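Local coordinates for protein adenosine 5'-monophosphoramidase HNT1 (Candida albicans, PDB 6IQ1) that probably hydrolyses adenosine 5'-monophosphoramidates to AMP and an amine, working as a homodimer of the histidine triad (HINT) family, at residues 23-28 with 65-70; 36-41 with 108-113. All coordinates share one frame; numbering follows the deposited sequence.

How the contacts relate
Both contacts belong to one HIT domain and meet the same five-stranded antiparallel sheet, their centres about 17 Å apart. Contact 1 lays helix 58-74 against strand 21-24, an outermost strand of the sheet within this chain, and the start of strand 28-32; contact 2 sets the loop between strands 28-32 and 42-46 against strand 107-112. Along the chain the segments alternate, 23-28, 36-41, 65-70, 108-113, so the two contacts cross. They touch where Val68 O of the helix lies 4.3 Å from Leu109 CD2 of the strand. The second subunit packs on both, reaching the helix side and His108 of the predicted histidine triad motif.

Contact 1: 23-28 with 65-70; sequences IETAKT and LPVVKK
Val67 of helix 58-74 inserts both its methyl groups among Ile23, Thr25 and Thr28. Its CG1 lies 4.0 Å from Ile23 CG2, the two side chains sliding past each other in opposite directions, and the same methyl is 4.1 Å from Thr28 CG2. The other branch, CG2, is placed beside the helix backbone N and anti to the carbonyl carbon; it approaches Thr28 CB at 4.0 Å and Thr25 OG1 at 3.9 Å, the latter a van der Waals contact. Thr28 and Val67 thus meet tip to tip, whereas Thr25 passes alongside. One turn further on, Lys70 offers its aliphatic chain to Ile23. Ile23 CG1 stands anti to the carbonyl carbon (chi1 -73°), and the extended chi2 of 177° carries CD1 to the lysine methylenes, 3.5 Å from Lys70 CD and 3.7 Å from Lys70 CG. Lys70 is itself extended, and its NZ forms a salt bridge with Asp148 of the second subunit. No hydrogen bond joins the two segments.

Around this apolar centre, polar groups hold the turn and join it to the helix. Thr25 N bonds to Thr28 O at 2.8 Å inside the 23-28 segment, and both threonines point their CB toward the helix. Thr28 OG1 bonds to Asp63, a turn earlier on that helix, while its CG2 methyl meets Val67. Ile23 also packs on Leu71 and Val74, and Ile44 of strand 42-46 touches both Thr28 and Val67 from the sheet. Leu144 of the second subunit reaches Ile23 as well. This is helix-on-sheet packing of the HIT fold, with helix 58-74 packed against the hairpin of strands 21-24 and 28-32.

Contact 2: 36-41 with 108-113; sequences PIAEAH and HLIPKK
His41 NE2 and His108 ND1 share a nearly straight hydrogen bond of 2.8 Å (163°), in which either nitrogen could be the donor. The rings meet rim to rim, their planes at 52°. At the other nitrogen of His41, Ile37 N donates to ND1 at 3.2 Å from within the ring plane, so the imidazole is gripped at both nitrogens and its rotation is fixed. Farther out, Lys113 NZ forms a salt bridge with Glu39 OE1 at 3.0 Å, a weak hydrogen bond between exposed side chains.

Ile110 CG1 lies over one face of the His41 ring, offset toward its rim, in a CH-pi contact 4.2 Å from the centroid. The other branch, Ile110 CG2, lies 3.7 Å from Ile37 CG1 and 3.9 Å from Ala38 CB. Pro111 CD rests 3.7 Å from Ala40 O. Trp123 of the second subunit packs on His41, His108, Ile37 and Ile110, its ring edge-to-face with that of His108. His108 is the last histidine of the predicted triad motif, and its ring also meets that of His106, the probable nucleotidylated residue, consistent with His41 positioning His108 in the nucleotide site expected for HINT proteins.

Contact 1: 23-28 with 65-70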
ATOM      1  N   ILE D  23     -13.500  -3.655  10.943  1.00 33.84           N
ATOM      2  CA  ILE D  23     -13.180  -2.530  11.807  1.00 29.88           C
ATOM      3  C   ILE D  23     -13.729  -1.270  11.161  1.00 28.79           C
ATOM      4  O   ILE D  23     -13.562  -1.058   9.957  1.00 33.03           O
ATOM      5  CB  ILE D  23     -11.661  -2.434  12.041  1.00 31.47           C
ATOM      6  CG1 ILE D  23     -11.196  -3.556  12.992  1.00 31.16           C
ATOM      7  CG2 ILE D  23     -11.269  -1.054  12.570  1.00 28.83           C
ATOM      8  CD1 ILE D  23      -9.678  -3.599  13.225  1.00 30.54           C
ATOM      9  N   GLU D  24     -14.404  -0.445  11.945  1.00 30.00           N
ATOM     10  CA  GLU D  24     -14.801   0.877  11.487  1.00 30.01           C
ATOM     11  C   GLU D  24     -14.294   1.941  12.459  1.00 31.57           C
ATOM     12  O   GLU D  24     -14.173   1.708  13.666  1.00 26.43           O
ATOM     13  CB  GLU D  24     -16.306   0.993  11.332  1.00 29.57           C
ATOM     14  CG  GLU D  24     -16.699   2.234  10.578  1.00 34.61           C
ATOM     15  CD  GLU D  24     -18.194   2.450  10.506  1.00 40.97           C
ATOM     16  OE1 GLU D  24     -18.970   1.465  10.662  1.00 41.31           O
ATOM     17  OE2 GLU D  24     -18.578   3.623  10.279  1.00 37.41           O
ATOM     18  N   THR D  25     -14.006   3.114  11.909  1.00 30.25           N
ATOM     19  CA  THR D  25     -13.385   4.224  12.613  1.00 29.58           C
ATOM     20  C   THR D  25     -14.158   5.481  12.222  1.00 35.43           C
ATOM     21  O   THR D  25     -14.962   5.460  11.287  1.00 32.03           O
ATOM     22  CB  THR D  25     -11.873   4.285  12.254  1.00 33.06           C
ATOM     23  OG1 THR D  25     -11.138   3.320  13.023  1.00 32.25           O
ATOM     24  CG2 THR D  25     -11.271   5.627  12.458  1.00 40.46           C
ATOM     25  N   ALA D  26     -13.964   6.566  12.975  1.00 31.26           N
ATOM     26  CA  ALA D  26     -14.506   7.851  12.550  1.00 33.30           C
ATOM     27  C   ALA D  26     -14.155   8.148  11.096  1.00 35.29           C
ATOM     28  O   ALA D  26     -14.963   8.723  10.357  1.00 37.27           O
ATOM     29  CB  ALA D  26     -13.989   8.971  13.458  1.00 27.07           C
ATOM     30  N   LYS D  27     -12.960   7.752  10.660  1.00 31.86           N
ATOM     31  CA  LYS D  27     -12.485   8.091   9.328  1.00 36.79           C
ATOM     32  C   LYS D  27     -12.355   6.912   8.364  1.00 33.66           C
ATOM     33  O   LYS D  27     -12.284   7.144   7.153  1.00 32.11           O
ATOM     34  CB  LYS D  27     -11.132   8.820   9.429  1.00 34.75           C
ATOM     35  CG  LYS D  27     -11.286  10.297   9.789  1.00 34.89           C
ATOM     36  CD  LYS D  27      -9.959  10.905  10.255  1.00 38.04           C
ATOM     37  CE  LYS D  27     -10.168  12.228  11.002  1.00 36.23           C
ATOM     38  NZ  LYS D  27     -10.998  13.199  10.222  1.00 43.98           N
ATOM     39  N   THR D  28     -12.347   5.669   8.842  1.00 30.52           N
ATOM     40  CA  THR D  28     -12.019   4.542   7.985  1.00 29.72           C
ATOM     41  C   THR D  28     -13.080   3.451   8.076  1.00 30.43           C
ATOM     42  O   THR D  28     -13.697   3.258   9.127  1.00 32.36           O
ATOM     43  CB  THR D  28     -10.632   3.985   8.367  1.00 32.12           C
ATOM     44  OG1 THR D  28      -9.647   5.008   8.184  1.00 28.84           O
ATOM     45  CG2 THR D  28     -10.260   2.796   7.509  1.00 26.86           C
ATOM     46  N   LEU D  65      -3.310   3.183   7.643  1.00 25.30           N
ATOM     47  CA  LEU D  65      -2.352   2.144   8.020  1.00 27.10           C
ATOM     48  C   LEU D  65      -2.476   1.671   9.478  1.00 27.82           C
ATOM     49  O   LEU D  65      -2.266   0.468   9.718  1.00 24.30           O
ATOM     50  CB  LEU D  65      -0.926   2.626   7.708  1.00 24.62           C
ATOM     51  CG  LEU D  65      -0.696   2.829   6.207  1.00 23.92           C
ATOM     52  CD1 LEU D  65       0.713   3.321   5.934  1.00 20.25           C
ATOM     53  CD2 LEU D  65      -1.022   1.547   5.416  1.00 19.38           C
ATOM     54  N   PRO D  66      -2.798   2.512  10.470  1.00 28.15           N
ATOM     55  CA  PRO D  66      -3.097   1.940  11.791  1.00 29.88           C
ATOM     56  C   PRO D  66      -4.294   0.999  11.777  1.00 29.72           C
ATOM     57  O   PRO D  66      -4.292  -0.009  12.500  1.00 29.11           O
ATOM     58  CB  PRO D  66      -3.336   3.180  12.656  1.00 25.63           C
ATOM     59  CG  PRO D  66      -2.454   4.192  12.045  1.00 25.62           C
ATOM     60  CD  PRO D  66      -2.599   3.971  10.563  1.00 26.63           C
ATOM     61  N   VAL D  67      -5.298   1.260  10.944  1.00 28.76           N
ATOM     62  CA  VAL D  67      -6.381   0.288  10.824  1.00 25.63           C
ATOM     63  C   VAL D  67      -5.876  -1.006  10.185  1.00 28.42           C
ATOM     64  O   VAL D  67      -6.201  -2.109  10.652  1.00 28.43           O
ATOM     65  CB  VAL D  67      -7.555   0.891  10.043  1.00 25.91           C
ATOM     66  CG1 VAL D  67      -8.577  -0.196   9.708  1.00 23.98           C
ATOM     67  CG2 VAL D  67      -8.170   2.041  10.839  1.00 21.66           C
ATOM     68  N   VAL D  68      -5.080  -0.900   9.104  1.00 27.60           N
ATOM     69  CA  VAL D  68      -4.534  -2.102   8.469  1.00 27.08           C
ATOM     70  C   VAL D  68      -3.710  -2.891   9.480  1.00 28.07           C
ATOM     71  O   VAL D  68      -3.807  -4.119   9.564  1.00 28.53           O
ATOM     72  CB  VAL D  68      -3.704  -1.743   7.216  1.00 25.85           C
ATOM     73  CG1 VAL D  68      -3.139  -2.998   6.559  1.00 21.23           C
ATOM     74  CG2 VAL D  68      -4.534  -0.962   6.213  1.00 24.25           C
ATOM     75  N   LYS D  69      -2.921  -2.191  10.294  1.00 29.37           N
ATOM     76  CA  LYS D  69      -2.139  -2.865  11.322  1.00 30.51           C
ATOM     77  C   LYS D  69      -3.041  -3.605  12.298  1.00 30.84           C
ATOM     78  O   LYS D  69      -2.790  -4.769  12.632  1.00 32.97           O
ATOM     79  CB  LYS D  69      -1.271  -1.860  12.070  1.00 26.96           C
ATOM     80  CG  LYS D  69      -0.583  -2.463  13.256  1.00 26.40           C
ATOM     81  CD  LYS D  69       0.412  -1.488  13.815  1.00 31.00           C
ATOM     82  CE  LYS D  69       0.912  -1.927  15.154  1.00 29.84           C
ATOM     83  NZ  LYS D  69       1.418  -0.714  15.804  1.00 34.13           N
ATOM     84  N   LYS D  70      -4.103  -2.944  12.763  1.00 28.12           N
ATOM     85  CA  LYS D  70      -5.041  -3.614  13.655  1.00 29.45           C
ATOM     86  C   LYS D  70      -5.680  -4.833  12.975  1.00 34.58           C
ATOM     87  O   LYS D  70      -5.891  -5.871  13.620  1.00 32.20           O
ATOM     88  CB  LYS D  70      -6.098  -2.615  14.142  1.00 30.91           C
ATOM     89  CG  LYS D  70      -6.782  -3.051  15.434  1.00 31.74           C
ATOM     90  CD  LYS D  70      -7.837  -2.070  15.846  1.00 34.20           C
ATOM     91  CE  LYS D  70      -8.716  -2.607  16.978  1.00 35.73           C
ATOM     92  NZ  LYS D  70      -9.757  -1.614  17.350  1.00 39.30           N
TER

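Contact 2: 36-41 with 108-113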
ATOM      1  N   PRO D  36     -12.620 -12.547  -3.260  1.00 34.98           N
ATOM      2  CA  PRO D  36     -11.262 -12.522  -2.706  1.00 34.52           C
ATOM      3  C   PRO D  36     -10.264 -13.284  -3.569  1.00 40.34           C
ATOM      4  O   PRO D  36     -10.610 -14.239  -4.273  1.00 40.64           O
ATOM      5  CB  PRO D  36     -11.434 -13.191  -1.338  1.00 34.45           C
ATOM      6  CG  PRO D  36     -12.583 -14.136  -1.531  1.00 27.29           C
ATOM      7  CD  PRO D  36     -13.515 -13.429  -2.488  1.00 34.59           C
ATOM      8  N   ILE D  37      -9.008 -12.822  -3.527  1.00 33.88           N
ATOM      9  CA  ILE D  37      -7.901 -13.545  -4.139  1.00 32.52           C
ATOM     10  C   ILE D  37      -7.088 -14.316  -3.104  1.00 35.96           C
ATOM     11  O   ILE D  37      -6.151 -15.037  -3.467  1.00 36.07           O
ATOM     12  CB  ILE D  37      -6.991 -12.605  -4.962  1.00 33.68           C
ATOM     13  CG1 ILE D  37      -6.045 -11.803  -4.056  1.00 28.92           C
ATOM     14  CG2 ILE D  37      -7.824 -11.693  -5.867  1.00 29.52           C
ATOM     15  CD1 ILE D  37      -5.001 -11.019  -4.815  1.00 28.98           C
ATOM     16  N   ALA D  38      -7.424 -14.173  -1.824  1.00 36.65           N
ATOM     17  CA  ALA D  38      -6.895 -14.983  -0.740  1.00 31.35           C
ATOM     18  C   ALA D  38      -7.977 -15.026   0.315  1.00 33.26           C
ATOM     19  O   ALA D  38      -8.928 -14.248   0.268  1.00 33.69           O
ATOM     20  CB  ALA D  38      -5.597 -14.413  -0.157  1.00 36.17           C
ATOM     21  N   GLU D  39      -7.792 -15.892   1.310  1.00 36.88           N
ATOM     22  CA  GLU D  39      -8.887 -16.235   2.211  1.00 39.84           C
ATOM     23  C   GLU D  39      -9.507 -14.998   2.872  1.00 45.11           C
ATOM     24  O   GLU D  39     -10.699 -14.702   2.678  1.00 47.64           O
ATOM     25  CB  GLU D  39      -8.417 -17.234   3.262  1.00 36.35           C
ATOM     26  CG  GLU D  39      -9.572 -17.696   4.121  1.00 42.41           C
ATOM     27  CD  GLU D  39      -9.195 -18.785   5.080  1.00 50.36           C
ATOM     28  OE1 GLU D  39      -8.008 -19.192   5.093  1.00 54.83           O
ATOM     29  OE2 GLU D  39     -10.097 -19.239   5.815  1.00 55.84           O
ATOM     30  N   ALA D  40      -8.731 -14.274   3.666  1.00 36.69           N
ATOM     31  CA  ALA D  40      -9.278 -13.104   4.357  1.00 31.81           C
ATOM     32  C   ALA D  40      -8.808 -11.813   3.703  1.00 31.27           C
ATOM     33  O   ALA D  40      -8.272 -10.922   4.358  1.00 30.97           O
ATOM     34  CB  ALA D  40      -8.901 -13.131   5.833  1.00 33.28           C
ATOM     35  N   HIS D  41      -8.959 -11.744   2.386  1.00 29.72           N
ATOM     36  CA  HIS D  41      -8.755 -10.530   1.603  1.00 32.69           C
ATOM     37  C   HIS D  41      -9.670  -9.417   2.123  1.00 32.92           C
ATOM     38  O   HIS D  41     -10.897  -9.507   2.009  1.00 32.94           O
ATOM     39  CB  HIS D  41      -9.024 -10.860   0.131  1.00 32.21           C
ATOM     40  CG  HIS D  41      -8.713  -9.761  -0.838  1.00 29.93           C
ATOM     41  ND1 HIS D  41      -8.709  -9.968  -2.203  1.00 32.70           N
ATOM     42  CD2 HIS D  41      -8.425  -8.454  -0.658  1.00 29.82           C
ATOM     43  CE1 HIS D  41      -8.430  -8.837  -2.822  1.00 28.15           C
ATOM     44  NE2 HIS D  41      -8.250  -7.902  -1.906  1.00 30.54           N
ATOM     45  N   HIS D 108      -5.906  -2.888  -0.247  1.00 27.56           N
ATOM     46  CA  HIS D 108      -6.063  -4.332  -0.094  1.00 27.11           C
ATOM     47  C   HIS D 108      -5.083  -4.843   0.959  1.00 29.09           C
ATOM     48  O   HIS D 108      -3.874  -4.578   0.877  1.00 28.11           O
ATOM     49  CB  HIS D 108      -5.808  -5.083  -1.409  1.00 30.23           C
ATOM     50  CG  HIS D 108      -6.656  -4.641  -2.561  1.00 29.38           C
ATOM     51  ND1 HIS D 108      -7.817  -5.290  -2.924  1.00 28.29           N
ATOM     52  CD2 HIS D 108      -6.498  -3.624  -3.442  1.00 27.98           C
ATOM     53  CE1 HIS D 108      -8.344  -4.683  -3.974  1.00 30.14           C
ATOM     54  NE2 HIS D 108      -7.566  -3.667  -4.305  1.00 30.29           N
ATOM     55  N   LEU D 109      -5.596  -5.585   1.933  1.00 29.20           N
ATOM     56  CA  LEU D 109      -4.771  -6.371   2.849  1.00 28.27           C
ATOM     57  C   LEU D 109      -4.910  -7.823   2.410  1.00 32.43           C
ATOM     58  O   LEU D 109      -5.972  -8.430   2.594  1.00 36.12           O
ATOM     59  CB  LEU D 109      -5.201  -6.190   4.304  1.00 26.85           C
ATOM     60  CG  LEU D 109      -4.525  -7.191   5.248  1.00 30.70           C
ATOM     61  CD1 LEU D 109      -3.002  -7.071   5.180  1.00 30.06           C
ATOM     62  CD2 LEU D 109      -4.987  -7.036   6.674  1.00 27.04           C
ATOM     63  N   ILE D 110      -3.862  -8.371   1.795  1.00 31.09           N
ATOM     64  CA  ILE D 110      -3.979  -9.672   1.144  1.00 30.21           C
ATOM     65  C   ILE D 110      -3.029 -10.676   1.776  1.00 32.16           C
ATOM     66  O   ILE D 110      -1.809 -10.564   1.595  1.00 30.59           O
ATOM     67  CB  ILE D 110      -3.689  -9.587  -0.356  1.00 29.09           C
ATOM     68  CG1 ILE D 110      -4.379  -8.386  -0.990  1.00 30.05           C
ATOM     69  CG2 ILE D 110      -4.104 -10.881  -1.022  1.00 31.36           C
ATOM     70  CD1 ILE D 110      -3.863  -8.096  -2.402  1.00 30.08           C
ATOM     71  N   PRO D 111      -3.539 -11.663   2.508  1.00 31.23           N
ATOM     72  CA  PRO D 111      -2.664 -12.713   3.047  1.00 34.68           C
ATOM     73  C   PRO D 111      -1.972 -13.501   1.941  1.00 33.44           C
ATOM     74  O   PRO D 111      -2.535 -13.722   0.867  1.00 32.91           O
ATOM     75  CB  PRO D 111      -3.631 -13.582   3.855  1.00 34.74           C
ATOM     76  CG  PRO D 111      -4.694 -12.568   4.320  1.00 31.23           C
ATOM     77  CD  PRO D 111      -4.882 -11.695   3.114  1.00 28.62           C
ATOM     78  N   LYS D 112      -0.724 -13.901   2.190  1.00 31.75           N
ATOM     79  CA  LYS D 112       0.056 -14.642   1.189  1.00 37.79           C
ATOM     80  C   LYS D 112       0.453 -15.990   1.783  1.00 37.94           C
ATOM     81  O   LYS D 112       1.512 -16.113   2.398  1.00 34.44           O
ATOM     82  CB  LYS D 112       1.296 -13.847   0.730  1.00 33.67           C
ATOM     83  CG  LYS D 112       2.088 -14.514  -0.391  1.00 33.42           C
ATOM     84  CD  LYS D 112       1.382 -14.348  -1.718  1.00 32.36           C
ATOM     85  CE  LYS D 112       2.135 -15.012  -2.854  1.00 31.00           C
ATOM     86  NZ  LYS D 112       1.355 -14.981  -4.125  1.00 28.70           N
ATOM     87  N   LYS D 113      -0.389 -17.004   1.580  1.00 41.36           N
ATOM     88  CA  LYS D 113      -0.180 -18.313   2.192  1.00 44.15           C
ATOM     89  C   LYS D 113       0.584 -19.284   1.298  1.00 41.48           C
ATOM     90  O   LYS D 113       1.191 -20.238   1.803  1.00 38.28           O
ATOM     91  CB  LYS D 113      -1.530 -18.926   2.586  1.00 44.85           C
ATOM     92  CG  LYS D 113      -2.200 -18.238   3.774  1.00 49.88           C
ATOM     93  CD  LYS D 113      -3.575 -18.835   4.065  1.00 60.23           C
ATOM     94  CE  LYS D 113      -3.669 -19.363   5.494  1.00 62.40           C
ATOM     95  NZ  LYS D 113      -5.091 -19.530   5.910  1.00 62.89           N
TER